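Local coordinates for putative major capsid protein (Cafeteriavirus-dependent mavirus, PDB 6G44) that probably builds the icosahedral shell of the virophage, as a double jelly-roll major capsid protein whose three copies assemble into a capsomer, at residues C[93-98]-C[163-168]; C[255-259]-C[345-349]; C[381-387]-C[426-432]; C[400-404]-C[416-420]; C[475-479]-C[490-494]. One frame throughout, in Å; residues are numbered along the deposited sequence. Where two conformers were deposited one is given.

Interaction 1: residues C[93-98]-C[163-168]; sequences KDQIGL and YRQGTE. With SO4 (sulfate ion), chain F; SO4 (sulfate ion), chain K.
D94 and Q165 join two loops of the double jelly-roll subunit, one leading into strand 96-98 and the other between helix 136-142 and strand 183-186, where the second subunit packs. D94 OD1 takes the backbone N-H of Q165 at 3.0 Å in a nearly straight bond (171°), from above the carboxylate plane. A short acidic side chain suits this place because it can reach a main-chain donor. D94 CA also lies 3.2 Å from Y163 O in a CA-H...O contact. The Y163 ring packs on the backbone of strand 96-98, one face over G97 N and its edge, near its plane, against L98 O. G97, having no side chain, lets the ring lie close on its backbone, Y163 CD1 3.7 Å from G97 CA. The ring's hydroxyl is held by R176, which also binds L98 O. A water bridges the backbones, donating to I96 O and Y163 O.

Farther out, K93 crosses both Q165 and E168 at about a right angle. In one of two conformers, bends at chi2 (53°) and chi4 (-64°) bring NZ to E168 OE1 in a salt bridge whose hydrogen bond is weak, and to a sulfate, probably from the crystallisation liquor; the link is therefore only partly occupied. This cation may ease the proximity of the D94 and E168 carboxylates, while the other oxygen of E168 binds M159 N of the second subunit. R164 turns away from D94: its NE and NH2 both grip E168 O, at 2.8 Å and 2.6 Å, and its NH1 lies 3.0 Å from O2 of a second sulfate.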
# COMPACT_ATOMS: atom_id res chain seq x y z
N LYS C 93 9.10 7.32 26.35
CA LYS C 93 9.37 7.31 24.92
C LYS C 93 8.46 6.28 24.24
O LYS C 93 8.39 5.12 24.64
CB LYS C 93 10.84 7.03 24.64
CG LYS C 93 11.24 7.04 23.16
CD LYS C 93 10.83 8.29 22.40
CE LYS C 93 11.44 8.30 21.00
NZ LYS C 93 12.93 8.37 21.03
N ASP C 94 7.76 6.76 23.21
CA ASP C 94 6.87 5.92 22.40
C ASP C 94 5.73 5.28 23.20
O ASP C 94 5.25 4.19 22.88
CB ASP C 94 7.67 4.87 21.59
CG ASP C 94 8.65 5.49 20.61
OD1 ASP C 94 8.36 6.55 20.03
OD2 ASP C 94 9.73 4.89 20.38
N GLN C 95 5.28 5.95 24.26
CA GLN C 95 4.27 5.36 25.14
C GLN C 95 2.97 6.14 25.29
O GLN C 95 2.01 5.58 25.85
CB GLN C 95 4.89 5.15 26.53
CG GLN C 95 5.85 3.98 26.51
CD GLN C 95 6.62 3.79 27.79
OE1 GLN C 95 7.14 4.76 28.35
NE2 GLN C 95 6.73 2.54 28.25
N ILE C 96 2.87 7.35 24.76
CA ILE C 96 1.69 8.20 24.93
C ILE C 96 1.14 8.59 23.56
O ILE C 96 1.91 8.97 22.66
CB ILE C 96 2.03 9.52 25.68
CG1 ILE C 96 2.70 9.24 27.03
CG2 ILE C 96 0.79 10.38 25.88
CD1 ILE C 96 1.84 8.46 28.00
N GLY C 97 -0.16 8.53 23.42
CA GLY C 97 -0.82 9.03 22.22
C GLY C 97 -2.29 9.12 22.43
O GLY C 97 -2.78 9.29 23.56
N LEU C 98 -3.03 8.97 21.33
CA LEU C 98 -4.48 8.98 21.36
C LEU C 98 -5.07 7.64 20.91
O LEU C 98 -4.44 6.91 20.13
CB LEU C 98 -5.03 10.12 20.50
CG LEU C 98 -4.57 11.53 20.88
CD1 LEU C 98 -5.08 12.56 19.89
CD2 LEU C 98 -4.99 11.91 22.29
N TYR C 163 1.88 4.01 19.51
CA TYR C 163 2.41 5.22 20.16
C TYR C 163 3.84 5.52 19.82
O TYR C 163 4.41 6.45 20.37
CB TYR C 163 2.12 5.18 21.68
CG TYR C 163 0.66 4.91 21.97
CD1 TYR C 163 -0.37 5.54 21.24
CD2 TYR C 163 0.27 4.00 22.96
CE1 TYR C 163 -1.70 5.23 21.45
CE2 TYR C 163 -1.06 3.70 23.18
CZ TYR C 163 -2.05 4.32 22.44
OH TYR C 163 -3.39 4.04 22.58
N ARG C 164 4.37 4.84 18.78
CA ARG C 164 5.68 5.22 18.27
C ARG C 164 5.42 6.65 17.71
O ARG C 164 4.44 6.94 17.00
CB ARG C 164 6.04 4.32 17.07
CG ARG C 164 6.70 3.01 17.53
CD ARG C 164 6.71 1.88 16.49
NE ARG C 164 7.66 2.15 15.40
CZ ARG C 164 7.82 1.44 14.29
NH1 ARG C 164 7.11 0.33 14.05
NH2 ARG C 164 8.69 1.83 13.39
N GLN C 165 6.35 7.52 18.05
CA GLN C 165 6.29 8.89 17.54
C GLN C 165 6.67 8.92 16.06
O GLN C 165 7.06 7.90 15.48
CB GLN C 165 7.12 9.81 18.39
CG GLN C 165 8.58 9.59 18.43
CD GLN C 165 9.24 10.66 19.32
OE1 GLN C 165 10.21 11.27 18.94
NE2 GLN C 165 8.72 10.83 20.55
N GLY C 166 6.47 10.08 15.44
CA GLY C 166 6.76 10.23 14.01
C GLY C 166 8.16 9.84 13.61
O GLY C 166 8.38 9.16 12.63
N THR C 167 9.15 10.25 14.40
CA THR C 167 10.54 9.89 14.08
C THR C 167 10.82 8.40 14.22
O THR C 167 11.87 7.91 13.79
CB THR C 167 11.54 10.67 14.94
OG1 THR C 167 11.35 10.27 16.31
CG2 THR C 167 11.40 12.17 14.75
N GLU C 168 9.89 7.65 14.81
CA GLU C 168 9.99 6.23 14.96
C GLU C 168 9.05 5.48 14.03
O GLU C 168 8.93 4.28 14.13
CB GLU C 168 9.69 5.87 16.44
CG GLU C 168 10.61 6.60 17.43
CD GLU C 168 12.04 6.08 17.48
OE1 GLU C 168 12.82 6.60 18.34
OE2 GLU C 168 12.37 5.15 16.75
S SO4 F . 14.19 11.35 19.22
O1 SO4 F . 13.08 11.13 20.18
O2 SO4 F . 15.08 10.18 19.22
O3 SO4 F . 13.62 11.57 17.87
O4 SO4 F . 14.99 12.49 19.72
S SO4 K . 9.48 -1.28 11.19
O1 SO4 K . 10.51 -1.62 12.21
O2 SO4 K . 8.11 -1.36 11.77
O3 SO4 K . 9.63 -2.26 10.07
O4 SO4 K . 9.78 0.12 10.74
O HOH W 1 6.72 9.75 22.10
O HOH W 2 4.11 9.06 21.10

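Interaction 2: residues C[255-259]-C[345-349]; sequences ADFEV and TKKFA
D256 provides the polar part of this contact, and F348 the apolar part. The carboxylate accepts the backbone N-H of K347 through the syn lone pair of OD2, with N to OD2 3.0 Å and an angle of 166° at the hydrogen. Its other oxygen, OD1, takes a proton from a water 2.9 Å away, and that water in turn accepts from F348 N. One aspartate, with two acceptors on a short stem, thus serves two successive backbone amides, K347 N directly and F348 N through the water. The CG of D256 stands opposite its own backbone N (chi1 -153°), which sends the carboxylate across to the loop.

The apolar contact centres on the F348 ring. V259 comes from the opposite direction and sets CG2 3.4 Å from F348 CZ, while F257 brings CB to CE2 of the ring and its carbonyl oxygen to the ring edge. K347 CB lies over the centre of one ring face. P238 and I244 add to this apolar surround, so a large flat side chain suits the site.

K346 is turned to a salt bridge with D246. The whole is a surface contact between two parts of a double jelly-roll: the start of strand 258-273 and the loop joining strands 334-341 and 355-363.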
# COMPACT_ATOMS: atom_id res chain seq x y z
N ALA C 255 -3.00 2.05 41.11
CA ALA C 255 -3.37 0.95 40.21
C ALA C 255 -3.55 1.38 38.75
O ALA C 255 -3.46 0.54 37.85
CB ALA C 255 -4.64 0.28 40.70
N ASP C 256 -3.80 2.67 38.51
CA ASP C 256 -3.94 3.20 37.13
C ASP C 256 -3.52 4.67 37.14
O ASP C 256 -3.37 5.31 38.18
CB ASP C 256 -5.40 3.02 36.59
CG ASP C 256 -5.50 2.90 35.02
OD1 ASP C 256 -4.48 3.07 34.27
OD2 ASP C 256 -6.66 2.65 34.54
N PHE C 257 -3.35 5.21 35.95
CA PHE C 257 -3.05 6.61 35.78
C PHE C 257 -4.30 7.42 36.05
O PHE C 257 -5.39 6.93 35.90
CB PHE C 257 -2.51 6.85 34.36
CG PHE C 257 -1.32 6.01 34.07
CD1 PHE C 257 -0.06 6.37 34.57
CD2 PHE C 257 -1.44 4.79 33.39
CE1 PHE C 257 1.04 5.57 34.36
CE2 PHE C 257 -0.32 3.98 33.21
CZ PHE C 257 0.90 4.37 33.69
N GLU C 258 -4.10 8.66 36.49
CA GLU C 258 -5.19 9.61 36.67
C GLU C 258 -4.95 10.71 35.66
O GLU C 258 -3.87 11.28 35.63
CB GLU C 258 -5.14 10.17 38.09
CG GLU C 258 -6.18 11.23 38.41
CD GLU C 258 -6.05 11.79 39.82
OE1 GLU C 258 -5.41 11.18 40.70
OE2 GLU C 258 -6.61 12.88 40.06
N VAL C 259 -5.95 10.97 34.82
CA VAL C 259 -5.79 11.92 33.72
C VAL C 259 -6.90 12.93 33.80
O VAL C 259 -8.06 12.56 34.05
CB VAL C 259 -5.82 11.18 32.35
CG1 VAL C 259 -5.64 12.17 31.22
CG2 VAL C 259 -4.76 10.09 32.32
N THR C 345 -10.89 -2.86 32.46
CA THR C 345 -10.13 -2.93 33.71
C THR C 345 -9.07 -1.84 33.80
O THR C 345 -8.56 -1.52 34.88
CB THR C 345 -9.45 -4.30 33.85
OG1 THR C 345 -8.56 -4.51 32.76
CG2 THR C 345 -10.49 -5.41 33.89
N LYS C 346 -8.70 -1.28 32.64
CA LYS C 346 -7.73 -0.20 32.56
C LYS C 346 -8.39 0.86 31.69
O LYS C 346 -9.05 0.52 30.70
CB LYS C 346 -6.47 -0.69 31.89
CG LYS C 346 -5.61 -1.60 32.75
CD LYS C 346 -4.46 -2.12 31.90
CE LYS C 346 -3.13 -2.20 32.64
NZ LYS C 346 -2.01 -2.15 31.66
N LYS C 347 -8.19 2.13 32.01
CA LYS C 347 -8.89 3.18 31.27
C LYS C 347 -8.23 3.56 29.93
O LYS C 347 -8.90 4.11 29.07
CB LYS C 347 -9.03 4.43 32.12
CG LYS C 347 -9.92 4.28 33.35
CD LYS C 347 -9.94 5.59 34.14
CE LYS C 347 -11.11 5.72 35.10
NZ LYS C 347 -12.44 5.48 34.46
N PHE C 348 -6.93 3.31 29.77
CA PHE C 348 -6.17 3.90 28.66
C PHE C 348 -5.57 2.86 27.73
O PHE C 348 -4.67 3.15 26.96
CB PHE C 348 -5.13 4.89 29.21
CG PHE C 348 -5.73 5.85 30.20
CD1 PHE C 348 -6.64 6.79 29.78
CD2 PHE C 348 -5.45 5.75 31.56
CE1 PHE C 348 -7.25 7.63 30.68
CE2 PHE C 348 -6.08 6.59 32.47
CZ PHE C 348 -6.98 7.51 32.03
N ALA C 349 -6.11 1.65 27.82
CA ALA C 349 -5.67 0.47 27.06
C ALA C 349 -6.60 0.19 25.90
O ALA C 349 -7.67 0.76 25.79
CB ALA C 349 -5.65 -0.74 27.99
O HOH W 3 -4.81 2.33 31.44

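Interaction 3: residues C[381-387]-C[426-432]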
# COMPACT_ATOMS: atom_id res chain seq x y z
N LEU C 381 -15.45 -15.00 6.06
CA LEU C 381 -16.78 -14.40 5.89
C LEU C 381 -16.72 -12.90 6.19
O LEU C 381 -17.18 -12.05 5.41
CB LEU C 381 -17.78 -15.09 6.82
CG LEU C 381 -19.14 -14.43 7.05
CD1 LEU C 381 -19.92 -14.27 5.75
CD2 LEU C 381 -19.96 -15.20 8.09
N SER C 382 -16.16 -12.55 7.34
CA SER C 382 -16.12 -11.14 7.71
C SER C 382 -15.29 -10.33 6.71
O SER C 382 -15.69 -9.23 6.30
CB SER C 382 -15.61 -10.94 9.15
OG SER C 382 -15.99 -9.65 9.61
N SER C 383 -14.15 -10.90 6.30
CA SER C 383 -13.25 -10.25 5.33
C SER C 383 -13.90 -10.08 3.96
O SER C 383 -13.64 -9.07 3.28
CB SER C 383 -11.96 -11.04 5.20
OG SER C 383 -11.25 -11.06 6.44
N SER C 384 -14.81 -10.99 3.59
CA SER C 384 -15.53 -10.85 2.31
C SER C 384 -16.46 -9.65 2.29
O SER C 384 -16.87 -9.19 1.22
CB SER C 384 -16.31 -12.14 1.98
OG SER C 384 -17.50 -12.25 2.73
N ASN C 385 -16.79 -9.15 3.48
CA ASN C 385 -17.64 -8.00 3.70
C ASN C 385 -16.85 -6.82 4.24
O ASN C 385 -17.43 -5.88 4.84
CB ASN C 385 -18.78 -8.41 4.63
CG ASN C 385 -19.70 -9.39 3.95
OD1 ASN C 385 -20.11 -9.16 2.79
ND2 ASN C 385 -20.00 -10.53 4.61
N GLY C 386 -15.53 -6.84 4.04
CA GLY C 386 -14.68 -5.69 4.28
C GLY C 386 -13.81 -5.73 5.52
O GLY C 386 -12.98 -4.83 5.68
N TYR C 387 -13.94 -6.74 6.39
CA TYR C 387 -13.11 -6.79 7.60
C TYR C 387 -11.65 -6.62 7.21
O TYR C 387 -11.16 -7.33 6.35
CB TYR C 387 -13.33 -8.08 8.36
CG TYR C 387 -12.63 -8.08 9.69
CD1 TYR C 387 -13.21 -7.49 10.82
CD2 TYR C 387 -11.38 -8.68 9.83
CE1 TYR C 387 -12.56 -7.43 12.04
CE2 TYR C 387 -10.72 -8.65 11.04
CZ TYR C 387 -11.32 -8.06 12.15
OH TYR C 387 -10.65 -8.05 13.37
N ILE C 426 -17.81 -9.82 13.19
CA ILE C 426 -18.23 -10.62 12.03
C ILE C 426 -19.30 -9.87 11.25
O ILE C 426 -20.41 -9.69 11.75
CB ILE C 426 -18.69 -12.04 12.40
CG1 ILE C 426 -17.58 -12.80 13.12
CG2 ILE C 426 -19.14 -12.80 11.15
CD1 ILE C 426 -18.05 -14.06 13.84
N PHE C 427 -18.97 -9.45 10.05
CA PHE C 427 -19.89 -8.80 9.13
C PHE C 427 -20.47 -9.85 8.21
O PHE C 427 -19.72 -10.65 7.63
CB PHE C 427 -19.18 -7.73 8.29
CG PHE C 427 -18.68 -6.56 9.08
CD1 PHE C 427 -19.54 -5.51 9.40
CD2 PHE C 427 -17.34 -6.46 9.50
CE1 PHE C 427 -19.07 -4.41 10.10
CE2 PHE C 427 -16.89 -5.34 10.19
CZ PHE C 427 -17.77 -4.32 10.51
N PHE C 428 -21.81 -9.93 8.11
CA PHE C 428 -22.46 -10.85 7.15
C PHE C 428 -23.71 -10.22 6.56
O PHE C 428 -24.34 -9.37 7.19
CB PHE C 428 -22.78 -12.23 7.79
CG PHE C 428 -23.94 -12.22 8.76
CD1 PHE C 428 -25.23 -12.47 8.32
CD2 PHE C 428 -23.73 -12.02 10.13
CE1 PHE C 428 -26.29 -12.44 9.21
CE2 PHE C 428 -24.79 -12.03 11.02
CZ PHE C 428 -26.08 -12.24 10.56
N ARG C 429 -23.99 -10.58 5.31
CA ARG C 429 -25.14 -10.06 4.56
C ARG C 429 -26.22 -11.14 4.51
O ARG C 429 -25.91 -12.33 4.63
CB ARG C 429 -24.70 -9.74 3.13
CG ARG C 429 -23.59 -8.71 3.01
CD ARG C 429 -23.21 -8.56 1.57
NE ARG C 429 -22.10 -7.63 1.35
CZ ARG C 429 -22.22 -6.33 1.17
NH1 ARG C 429 -23.41 -5.74 1.14
NH2 ARG C 429 -21.14 -5.60 0.96
N PRO C 430 -27.47 -10.77 4.24
CA PRO C 430 -28.50 -11.82 4.10
C PRO C 430 -28.17 -12.82 2.98
O PRO C 430 -28.46 -14.02 3.10
CB PRO C 430 -29.78 -11.02 3.85
CG PRO C 430 -29.38 -9.66 3.54
CD PRO C 430 -28.04 -9.41 4.16
N SER C 431 -27.51 -12.35 1.93
CA SER C 431 -27.08 -13.24 0.84
C SER C 431 -26.03 -14.26 1.28
O SER C 431 -25.95 -15.34 0.69
CB SER C 431 -26.64 -12.43 -0.37
OG SER C 431 -25.62 -11.49 -0.07
N ASP C 432 -25.27 -13.97 2.32
CA ASP C 432 -24.30 -14.96 2.84
C ASP C 432 -24.96 -16.17 3.48
O ASP C 432 -24.31 -17.20 3.66
CB ASP C 432 -23.33 -14.33 3.83
CG ASP C 432 -22.46 -13.27 3.21
OD1 ASP C 432 -22.05 -13.44 2.03
OD2 ASP C 432 -22.20 -12.24 3.89
O HOH W 4 -19.87 -12.02 1.32
O HOH W 5 -19.03 -7.69 0.17
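One side-chain amide, that of the buried N385, makes three hydrogen bonds to the other segment. Its ND2 gives one proton to D432 OD2 at 2.9 Å, on the syn side but tilted out of the carboxylate plane, and the other to F427 O at 3.0 Å, approaching from above that carbonyl plane. Its OD1 receives R429 NE at 2.9 Å, again from above the carbonyl plane. Asparagine suits the place because one flat group offers two donors and an acceptor, and bonds at both ends fix its rotation.

D432 OD2 also takes the backbone N-H of R429, the two donors reaching it from opposite faces of the carboxylate. One turn back, S382 OG accepts F427 N (3.0 Å, 165°) and donates to V425 O, so its small hydroxyl ties the helix to the edge of the strand. With OG opposite the backbone N (chi1 -161°), it faces that strand and lies at the rim of the F427 ring.

Apolar contacts add to this: L381 CD2 meets I426 CG2 at 4.0 Å and CD1 packs on F428 CB. Y39 of the third subunit packs on L381. Past the end of the helix, G386 with its positive phi (105°) is the C-prime residue of a Schellman motif closed by Y387 N to S382 O and G386 N to S383 O, here pinned against strand 425-428 of a jelly-roll sheet.

Interaction 4: residues C[400-404]-C[416-420]. With SO4 (sulfate ion), chain P.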
# COMPACT_ATOMS: atom_id res chain seq x y z
N ASN C 400 1.48 -13.87 22.17
CA ASN C 400 2.89 -13.90 22.58
C ASN C 400 3.24 -15.19 23.32
O ASN C 400 3.72 -15.18 24.46
CB ASN C 400 3.24 -12.64 23.42
CG ASN C 400 2.49 -12.56 24.72
OD1 ASN C 400 1.42 -13.14 24.88
ND2 ASN C 400 3.05 -11.80 25.67
N GLY C 401 3.02 -16.31 22.64
CA GLY C 401 3.17 -17.63 23.25
C GLY C 401 4.55 -17.95 23.77
O GLY C 401 4.64 -18.63 24.77
N LEU C 402 5.61 -17.47 23.13
CA LEU C 402 6.96 -17.75 23.64
C LEU C 402 7.16 -17.15 25.00
O LEU C 402 7.72 -17.76 25.91
CB LEU C 402 8.04 -17.19 22.75
CG LEU C 402 8.55 -17.98 21.62
CD1 LEU C 402 9.53 -17.09 20.87
CD2 LEU C 402 9.23 -19.26 22.11
N THR C 403 6.70 -15.90 25.13
CA THR C 403 6.86 -15.16 26.36
C THR C 403 6.22 -15.90 27.53
O THR C 403 6.80 -15.96 28.61
CB THR C 403 6.32 -13.70 26.17
OG1 THR C 403 7.07 -13.05 25.13
CG2 THR C 403 6.43 -12.91 27.43
N VAL C 404 5.07 -16.53 27.28
CA VAL C 404 4.30 -17.27 28.26
C VAL C 404 4.76 -18.74 28.47
O VAL C 404 4.54 -19.34 29.53
CB VAL C 404 2.80 -17.22 27.87
CG1 VAL C 404 1.95 -17.98 28.86
CG2 VAL C 404 2.33 -15.77 27.73
N LYS C 416 -0.25 -12.25 33.75
CA LYS C 416 0.02 -10.80 33.68
C LYS C 416 0.73 -10.41 32.37
O LYS C 416 0.51 -9.31 31.86
CB LYS C 416 0.86 -10.37 34.89
CG LYS C 416 1.16 -8.88 35.00
CD LYS C 416 1.79 -8.51 36.35
CE LYS C 416 3.13 -9.20 36.61
NZ LYS C 416 4.15 -8.97 35.55
N GLU C 417 1.57 -11.30 31.86
CA GLU C 417 2.35 -11.02 30.65
C GLU C 417 1.66 -11.43 29.35
O GLU C 417 2.13 -11.03 28.29
CB GLU C 417 3.71 -11.68 30.76
CG GLU C 417 4.51 -11.08 31.92
CD GLU C 417 5.93 -11.57 32.03
OE1 GLU C 417 6.50 -12.00 31.01
OE2 GLU C 417 6.48 -11.53 33.16
N ALA C 418 0.58 -12.20 29.43
CA ALA C 418 -0.07 -12.70 28.22
C ALA C 418 -0.76 -11.55 27.48
O ALA C 418 -1.37 -10.65 28.09
CB ALA C 418 -1.10 -13.75 28.57
N ILE C 419 -0.66 -11.61 26.15
CA ILE C 419 -1.31 -10.68 25.24
C ILE C 419 -2.19 -11.46 24.29
O ILE C 419 -1.77 -12.50 23.78
CB ILE C 419 -0.26 -9.88 24.45
CG1 ILE C 419 0.57 -9.03 25.41
CG2 ILE C 419 -0.94 -8.97 23.41
CD1 ILE C 419 1.77 -8.39 24.81
N PHE C 420 -3.39 -10.93 24.05
CA PHE C 420 -4.40 -11.55 23.18
C PHE C 420 -4.78 -10.67 22.03
O PHE C 420 -4.68 -9.43 22.10
CB PHE C 420 -5.64 -11.96 23.97
CG PHE C 420 -5.34 -12.99 25.02
CD1 PHE C 420 -4.92 -12.61 26.29
CD2 PHE C 420 -5.47 -14.33 24.73
CE1 PHE C 420 -4.60 -13.57 27.23
CE2 PHE C 420 -5.15 -15.30 25.68
CZ PHE C 420 -4.72 -14.91 26.93
S SO4 P . 5.81 -9.78 23.60
O1 SO4 P . 5.21 -10.02 24.93
O2 SO4 P . 6.42 -11.04 23.08
O3 SO4 P . 4.82 -9.27 22.62
O4 SO4 P . 6.85 -8.73 23.81
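N400 lays its side-chain amide alongside the backbone of E417 to I419, and CG1 and CD1 of I419 pack against its nitrogen. In this helical insertion of a jelly-roll, the residue at the N-cap position of helix 401-405 binds the chain leaving helix 411-417. OD1 accepts I419 N at 2.9 Å, with the donor above the amide's carbonyl plane, while ND2 gives a proton to E417 O at 2.9 Å, in the amide plane and fairly straight (162°). An asparagine is apt because its acceptor and donor can serve an N-H and a C=O of the same chain. Its CG sits between the backbone N and the carbonyl carbon (chi1 64°), directing the amide to that chain and making no cap for its own helix.

Apolar contact is modest: V404 CG2 reaches A418 CB at 4.1 Å, where a small methyl fits. T403 and E417 cross at about a right angle, T403 CG2 3.7 Å from E417 OE1.

A sulfate bound at the same helix start also binds K155 of this chain and K93 of the third subunit, with T167 of that subunit close by. N400 ND2 donates to its O1 at 2.9 Å, and T403 OG1 to its O2 at 2.9 Å.

Interaction 5: residues C[475-479]-C[490-494]; sequences IRDNL and DDLTL
A beta hairpin of strands 464-482 and 488-492 at the border of a jelly-roll sheet is joined here, with L479 and D491 forming an antiparallel hydrogen-bonded pair. L479 N gives its proton to D491 O at 3.1 Å, almost straight (177°), and D491 N returns one to L479 O at 3.0 Å. Beyond it N478 and L492 form a non-hydrogen-bonded pair with CA atoms 4.3 Å apart. The pairing then fades, for T493 N reaches D477 O only in a weak bond.

The side chains divide between the two faces. On the face of N478 and L492, the leucine sends CD2 to the aliphatic stem of R476, 3.8 Å from CD, and also beside N478 OD1. R476 thus offers methylenes to the leucine while its guanidinium is held by E296 and N330. The amide of N478 stands with CG opposite the backbone N (chi1 -176°), which brings its OD1 against the carbonyl carbon of D491, 3.0 Å away. Its ND2 donates to T290 O on the neighbouring strand, as suits a polar residue that is buried.

L479 points to the opposite face with D491; its side chain crosses that of T493, just past the strand end, at about a right angle, and I31 of the third subunit packs on both. T493 carries a methyl for this contact and a hydroxyl that binds N443 weakly. The methyl, CG2, lies 3.6 Å from L479 CG.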
# COMPACT_ATOMS: atom_id res chain seq x y z
N ILE C 475 -27.02 -2.73 9.44
CA ILE C 475 -26.62 -1.62 8.61
C ILE C 475 -27.64 -1.60 7.49
O ILE C 475 -27.69 -2.53 6.68
CB ILE C 475 -25.19 -1.77 8.06
CG1 ILE C 475 -24.20 -1.88 9.23
CG2 ILE C 475 -24.85 -0.57 7.18
CD1 ILE C 475 -23.57 -3.23 9.43
N ARG C 476 -28.48 -0.56 7.45
CA ARG C 476 -29.54 -0.47 6.46
C ARG C 476 -29.25 0.61 5.42
O ARG C 476 -28.76 1.69 5.75
CB ARG C 476 -30.88 -0.14 7.10
CG ARG C 476 -31.51 -1.30 7.85
CD ARG C 476 -32.87 -0.85 8.34
NE ARG C 476 -33.70 -1.98 8.74
CZ ARG C 476 -33.77 -2.47 9.97
NH1 ARG C 476 -34.57 -3.50 10.21
NH2 ARG C 476 -33.06 -1.95 10.97
N ASP C 477 -29.62 0.31 4.18
CA ASP C 477 -29.54 1.29 3.10
C ASP C 477 -30.64 2.34 3.36
O ASP C 477 -31.79 2.01 3.62
CB ASP C 477 -29.73 0.62 1.75
CG ASP C 477 -28.63 -0.41 1.42
OD1 ASP C 477 -27.54 -0.37 2.02
OD2 ASP C 477 -28.85 -1.24 0.54
N ASN C 478 -30.24 3.61 3.31
CA ASN C 478 -31.06 4.71 3.77
C ASN C 478 -30.61 5.95 3.03
O ASN C 478 -29.41 6.22 2.92
CB ASN C 478 -30.88 4.86 5.26
CG ASN C 478 -31.77 5.91 5.86
OD1 ASN C 478 -32.99 5.80 5.77
ND2 ASN C 478 -31.18 6.89 6.52
N LEU C 479 -31.57 6.70 2.50
CA LEU C 479 -31.26 7.88 1.71
C LEU C 479 -31.84 9.12 2.34
O LEU C 479 -32.92 9.07 2.92
CB LEU C 479 -31.81 7.78 0.32
CG LEU C 479 -31.32 6.65 -0.57
CD1 LEU C 479 -31.87 6.80 -1.99
CD2 LEU C 479 -29.82 6.46 -0.59
N ASP C 490 -35.60 11.75 5.21
CA ASP C 490 -34.83 10.53 4.97
C ASP C 490 -35.74 9.32 5.05
O ASP C 490 -36.78 9.37 5.68
CB ASP C 490 -33.58 10.44 5.88
CG ASP C 490 -33.88 10.17 7.32
OD1 ASP C 490 -34.99 10.48 7.80
OD2 ASP C 490 -32.97 9.61 7.97
N ASP C 491 -35.39 8.27 4.33
CA ASP C 491 -36.21 7.06 4.30
C ASP C 491 -35.37 5.88 3.87
O ASP C 491 -34.50 6.00 3.01
CB ASP C 491 -37.37 7.18 3.28
CG ASP C 491 -38.56 7.93 3.81
OD1 ASP C 491 -39.14 7.52 4.82
OD2 ASP C 491 -38.89 8.95 3.19
N LEU C 492 -35.73 4.72 4.41
CA LEU C 492 -35.17 3.46 3.95
C LEU C 492 -35.56 3.21 2.50
O LEU C 492 -36.62 3.65 2.05
CB LEU C 492 -35.70 2.32 4.83
CG LEU C 492 -35.36 2.36 6.31
CD1 LEU C 492 -35.99 1.16 7.01
CD2 LEU C 492 -33.85 2.42 6.57
N THR C 493 -34.70 2.51 1.77
CA THR C 493 -34.94 2.15 0.39
C THR C 493 -35.54 0.75 0.43
O THR C 493 -34.81 -0.24 0.54
CB THR C 493 -33.62 2.16 -0.42
OG1 THR C 493 -32.63 1.33 0.23
CG2 THR C 493 -33.07 3.55 -0.52
N LEU C 494 -36.87 0.68 0.41
CA LEU C 494 -37.60 -0.59 0.54
C LEU C 494 -38.45 -0.89 -0.69
O LEU C 494 -39.08 0.01 -1.26
CB LEU C 494 -38.48 -0.58 1.78
CG LEU C 494 -37.76 -0.38 3.11
CD1 LEU C 494 -38.78 -0.30 4.24
CD2 LEU C 494 -36.75 -1.49 3.36

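Interactions 1, 3 and 4 are buried, interaction 5 is partly so, and interaction 2 lies at the surface. Interactions 1 and 2, their centres about 18 Å apart, both use an aspartate to take a backbone N-H from a loop. Interactions 3 and 4 rely instead on asparagine amides, and 4 is nested in the loop that 3 closes. Interactions 3 and 5 reach the same sheet, yet only 5 is strand pairing by backbone bonds. The third subunit touches interactions 1, 3, 4 and 5, while no other chain touches 2. A sulfate between subunits joins K93 of interaction 1 in one copy to N400 and T403 of interaction 4 in another.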